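Local coordinates for calcium uptake protein 2, mitochondrial (Homo sapiens, PDB 6LB7) that probably senses calcium through EF-hands and regulates calcium uptake into mitochondria as a partner of the calcium uniporter channel, at residues B[71-76]-B[184-189]. Sequence-based numbering, arbitrary orientation.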
ATOM      1  N   THR B  71     -14.280   8.230 -25.968  1.00 15.99           N
ATOM      2  CA  THR B  71     -13.824   7.814 -27.287  1.00 21.68           C
ATOM      3  C   THR B  71     -12.640   8.632 -27.763  1.00 18.32           C
ATOM      4  O   THR B  71     -12.299   8.569 -28.952  1.00 18.19           O
ATOM      5  CB  THR B  71     -14.946   7.892 -28.320  1.00 22.18           C
ATOM      6  OG1 THR B  71     -15.320   9.269 -28.517  1.00 24.59           O
ATOM      7  CG2 THR B  71     -16.145   7.077 -27.843  1.00 18.92           C
ATOM      8  N   PHE B  72     -11.982   9.357 -26.857  1.00 16.71           N
ATOM      9  CA  PHE B  72     -10.870  10.226 -27.229  1.00 20.11           C
ATOM     10  C   PHE B  72      -9.787   9.485 -28.014  1.00 22.17           C
ATOM     11  O   PHE B  72      -9.330   9.962 -29.054  1.00 20.67           O
ATOM     12  CB  PHE B  72     -10.279  10.856 -25.958  1.00 23.23           C
ATOM     13  CG  PHE B  72      -9.083  11.746 -26.200  1.00 24.60           C
ATOM     14  CD1 PHE B  72      -9.247  13.030 -26.711  1.00 22.62           C
ATOM     15  CD2 PHE B  72      -7.797  11.308 -25.896  1.00 19.83           C
ATOM     16  CE1 PHE B  72      -8.155  13.858 -26.919  1.00 17.90           C
ATOM     17  CE2 PHE B  72      -6.706  12.136 -26.104  1.00 19.54           C
ATOM     18  CZ  PHE B  72      -6.889  13.417 -26.605  1.00 19.89           C
ATOM     19  N   PHE B  73      -9.315   8.338 -27.504  1.00 11.94           N
ATOM     20  CA  PHE B  73      -8.223   7.673 -28.225  1.00 14.34           C
ATOM     21  C   PHE B  73      -8.733   7.008 -29.503  1.00 13.82           C
ATOM     22  O   PHE B  73      -8.055   7.048 -30.534  1.00 15.29           O
ATOM     23  CB  PHE B  73      -7.491   6.660 -27.322  1.00 16.48           C
ATOM     24  CG  PHE B  73      -6.698   7.308 -26.205  1.00 21.40           C
ATOM     25  CD1 PHE B  73      -5.363   7.657 -26.382  1.00 23.18           C
ATOM     26  CD2 PHE B  73      -7.309   7.618 -24.995  1.00 14.69           C
ATOM     27  CE1 PHE B  73      -4.647   8.289 -25.363  1.00 24.31           C
ATOM     28  CE2 PHE B  73      -6.603   8.243 -23.971  1.00 18.89           C
ATOM     29  CZ  PHE B  73      -5.270   8.583 -24.152  1.00 22.52           C
ATOM     30  N   ARG B  74      -9.926   6.391 -29.456  1.00 15.89           N
ATOM     31  CA  ARG B  74     -10.472   5.738 -30.655  1.00 14.83           C
ATOM     32  C   ARG B  74     -10.804   6.746 -31.745  1.00 15.95           C
ATOM     33  O   ARG B  74     -10.632   6.443 -32.926  1.00 18.15           O
ATOM     34  CB  ARG B  74     -11.724   4.906 -30.306  1.00 13.42           C
ATOM     35  CG  ARG B  74     -11.376   3.538 -29.678  1.00 14.59           C
ATOM     36  CD  ARG B  74     -12.612   2.801 -29.089  1.00 13.55           C
ATOM     37  NE  ARG B  74     -13.216   3.509 -27.956  1.00 15.06           N
ATOM     38  CZ  ARG B  74     -14.344   3.147 -27.359  1.00 21.21           C
ATOM     39  NH1 ARG B  74     -14.996   2.063 -27.774  1.00 17.15           N
ATOM     40  NH2 ARG B  74     -14.824   3.861 -26.343  1.00 13.73           N
ATOM     41  N   ASP B  75     -11.272   7.950 -31.380  1.00 20.37           N
ATOM     42  CA  ASP B  75     -11.519   8.978 -32.391  1.00 21.97           C
ATOM     43  C   ASP B  75     -10.227   9.425 -33.069  1.00 24.03           C
ATOM     44  O   ASP B  75     -10.190   9.587 -34.292  1.00 25.68           O
ATOM     45  CB  ASP B  75     -12.239  10.176 -31.772  1.00 19.51           C
ATOM     46  CG  ASP B  75     -13.640   9.840 -31.329  1.00 20.40           C
ATOM     47  OD1 ASP B  75     -14.207  10.599 -30.530  1.00 28.87           O
ATOM     48  OD2 ASP B  75     -14.172   8.788 -31.746  1.00 21.52           O
ATOM     49  N   LEU B  76      -9.158   9.640 -32.298  1.00 20.61           N
ATOM     50  CA  LEU B  76      -7.895  10.076 -32.894  1.00 19.94           C
ATOM     51  C   LEU B  76      -7.296   9.023 -33.816  1.00 25.79           C
ATOM     52  O   LEU B  76      -6.749   9.354 -34.871  1.00 23.47           O
ATOM     53  CB  LEU B  76      -6.889  10.423 -31.801  1.00 18.57           C
ATOM     54  CG  LEU B  76      -7.186  11.707 -31.034  1.00 25.56           C
ATOM     55  CD1 LEU B  76      -6.261  11.800 -29.818  1.00 22.08           C
ATOM     56  CD2 LEU B  76      -7.008  12.894 -31.970  1.00 21.50           C
ATOM     57  N   GLN B 184      -9.917   4.742 -18.520  1.00 11.40           N
ATOM     58  CA  GLN B 184     -10.313   3.411 -18.052  1.00 13.33           C
ATOM     59  C   GLN B 184     -11.594   2.943 -18.745  1.00 15.98           C
ATOM     60  O   GLN B 184     -11.675   1.804 -19.220  1.00 11.47           O
ATOM     61  CB  GLN B 184     -10.481   3.405 -16.533  1.00 15.53           C
ATOM     62  CG  GLN B 184      -9.216   3.722 -15.742  1.00 18.56           C
ATOM     63  CD  GLN B 184      -9.377   3.434 -14.265  1.00 16.96           C
ATOM     64  OE1 GLN B 184     -10.496   3.335 -13.766  1.00 19.56           O
ATOM     65  NE2 GLN B 184      -8.254   3.283 -13.555  1.00 12.08           N
ATOM     66  N   THR B 185     -12.603   3.815 -18.833  1.00 14.56           N
ATOM     67  CA  THR B 185     -13.832   3.445 -19.538  1.00 12.09           C
ATOM     68  C   THR B 185     -13.556   3.059 -20.989  1.00 11.43           C
ATOM     69  O   THR B 185     -14.100   2.066 -21.497  1.00 15.99           O
ATOM     70  CB  THR B 185     -14.835   4.599 -19.483  1.00 13.25           C
ATOM     71  OG1 THR B 185     -15.131   4.897 -18.121  1.00 15.10           O
ATOM     72  CG2 THR B 185     -16.132   4.211 -20.187  1.00 14.61           C
ATOM     73  N   GLU B 186     -12.717   3.832 -21.678  1.00 13.11           N
ATOM     74  CA  GLU B 186     -12.453   3.547 -23.081  1.00 17.69           C
ATOM     75  C   GLU B 186     -11.800   2.176 -23.273  1.00 10.35           C
ATOM     76  O   GLU B 186     -12.203   1.423 -24.170  1.00 11.85           O
ATOM     77  CB  GLU B 186     -11.596   4.657 -23.697  1.00 15.81           C
ATOM     78  CG  GLU B 186     -11.222   4.368 -25.140  1.00 13.11           C
ATOM     79  CD  GLU B 186     -11.002   5.635 -25.968  1.00 18.16           C
ATOM     80  OE1 GLU B 186     -10.407   6.621 -25.483  1.00 22.46           O
ATOM     81  OE2 GLU B 186     -11.432   5.643 -27.125  1.00 15.63           O
ATOM     82  N   ILE B 187     -10.805   1.823 -22.444  1.00 10.81           N
ATOM     83  CA  ILE B 187     -10.208   0.481 -22.536  1.00 10.52           C
ATOM     84  C   ILE B 187     -11.258  -0.585 -22.263  1.00 10.64           C
ATOM     85  O   ILE B 187     -11.282  -1.633 -22.918  1.00 10.82           O
ATOM     86  CB  ILE B 187      -9.021   0.307 -21.563  1.00 10.45           C
ATOM     87  CG1 ILE B 187      -7.914   1.343 -21.805  1.00 17.46           C
ATOM     88  CG2 ILE B 187      -8.457  -1.161 -21.648  1.00 10.46           C
ATOM     89  CD1 ILE B 187      -7.576   1.547 -23.237  1.00 17.28           C
ATOM     90  N   GLN B 188     -12.100  -0.367 -21.245  1.00 10.73           N
ATOM     91  CA  GLN B 188     -13.077  -1.422 -21.006  1.00 10.89           C
ATOM     92  C   GLN B 188     -14.074  -1.517 -22.157  1.00 10.96           C
ATOM     93  O   GLN B 188     -14.408  -2.614 -22.622  1.00 11.07           O
ATOM     94  CB  GLN B 188     -13.816  -1.195 -19.675  1.00 11.03           C
ATOM     95  CG  GLN B 188     -12.938  -1.134 -18.403  1.00 11.01           C
ATOM     96  CD  GLN B 188     -13.531  -0.255 -17.305  1.00 21.18           C
ATOM     97  OE1 GLN B 188     -14.541   0.309 -17.452  1.00 21.69           O
ATOM     98  NE2 GLN B 188     -12.896  -0.151 -16.205  1.00 11.81           N
ATOM     99  N   GLU B 189     -14.515  -0.413 -22.762  1.00 10.88           N
ATOM    100  CA  GLU B 189     -15.466  -0.549 -23.864  1.00 10.96           C
ATOM    101  C   GLU B 189     -14.810  -1.198 -25.070  1.00 10.90           C
ATOM    102  O   GLU B 189     -15.433  -1.996 -25.780  1.00 12.00           O
ATOM    103  CB  GLU B 189     -16.046   0.825 -24.235  1.00 10.94           C
ATOM    104  CG  GLU B 189     -17.002   1.375 -23.174  1.00 15.23           C
ATOM    105  CD  GLU B 189     -17.534   2.757 -23.489  1.00 17.23           C
ATOM    106  OE1 GLU B 189     -17.119   3.359 -24.494  1.00 23.99           O
ATOM    107  OE2 GLU B 189     -18.373   3.236 -22.704  1.00 14.26           O
TER
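The buried carboxylate of Glu-186 grips the first-turn amides Phe-73 N and Arg-74 N of the short helix 72-76. Glu-186 sits on the long helix 173-196, which leaves strand 171-172, the partner of strand 115-116 in the calcium-binding EF-hand loop, consistent with a paired EF-hand lobe. The axes of the two short segments come within 10.3 Å and are inclined at 65°, so side chains rather than backbones bridge the gap. Glu-186 leaves its helix with CG anti to the backbone N (chi1 177°) and runs out extended. Its OE1 takes the amide of Phe-73 through the syn lone pair (N to OE1 2.9 Å), while OE2 accepts Arg-74 N from above the carboxylate plane (2.9 Å). Both bonds are nearly straight, and together with the helix dipole they should favour the charged form of this acid. On the packed side, the Phe-73 ring lies with its edge to the carboxylate, CD2 3.3 Å from OE1, and the ring of Phe-72 covers part of one of its faces; beyond, Phe-73 rests on Leu-34 and Leu-183. The other side is looser and partly exposed. There Arg-74, bent at chi3, folds back so that NE gives OE2 a second, in-plane bond on its anti lone pair, with the Glu-186 carbonyl oxygen over the guanidinium face. Its NH2 bonds to Ser-70 O, and Glu-189 OE2 pairs with Lys-243 of helix 239-249. Arg-74 NH2 also meets Glu-189 OE1 on its anti lone pair at 3.0 Å, 5° out of the guanidinium plane.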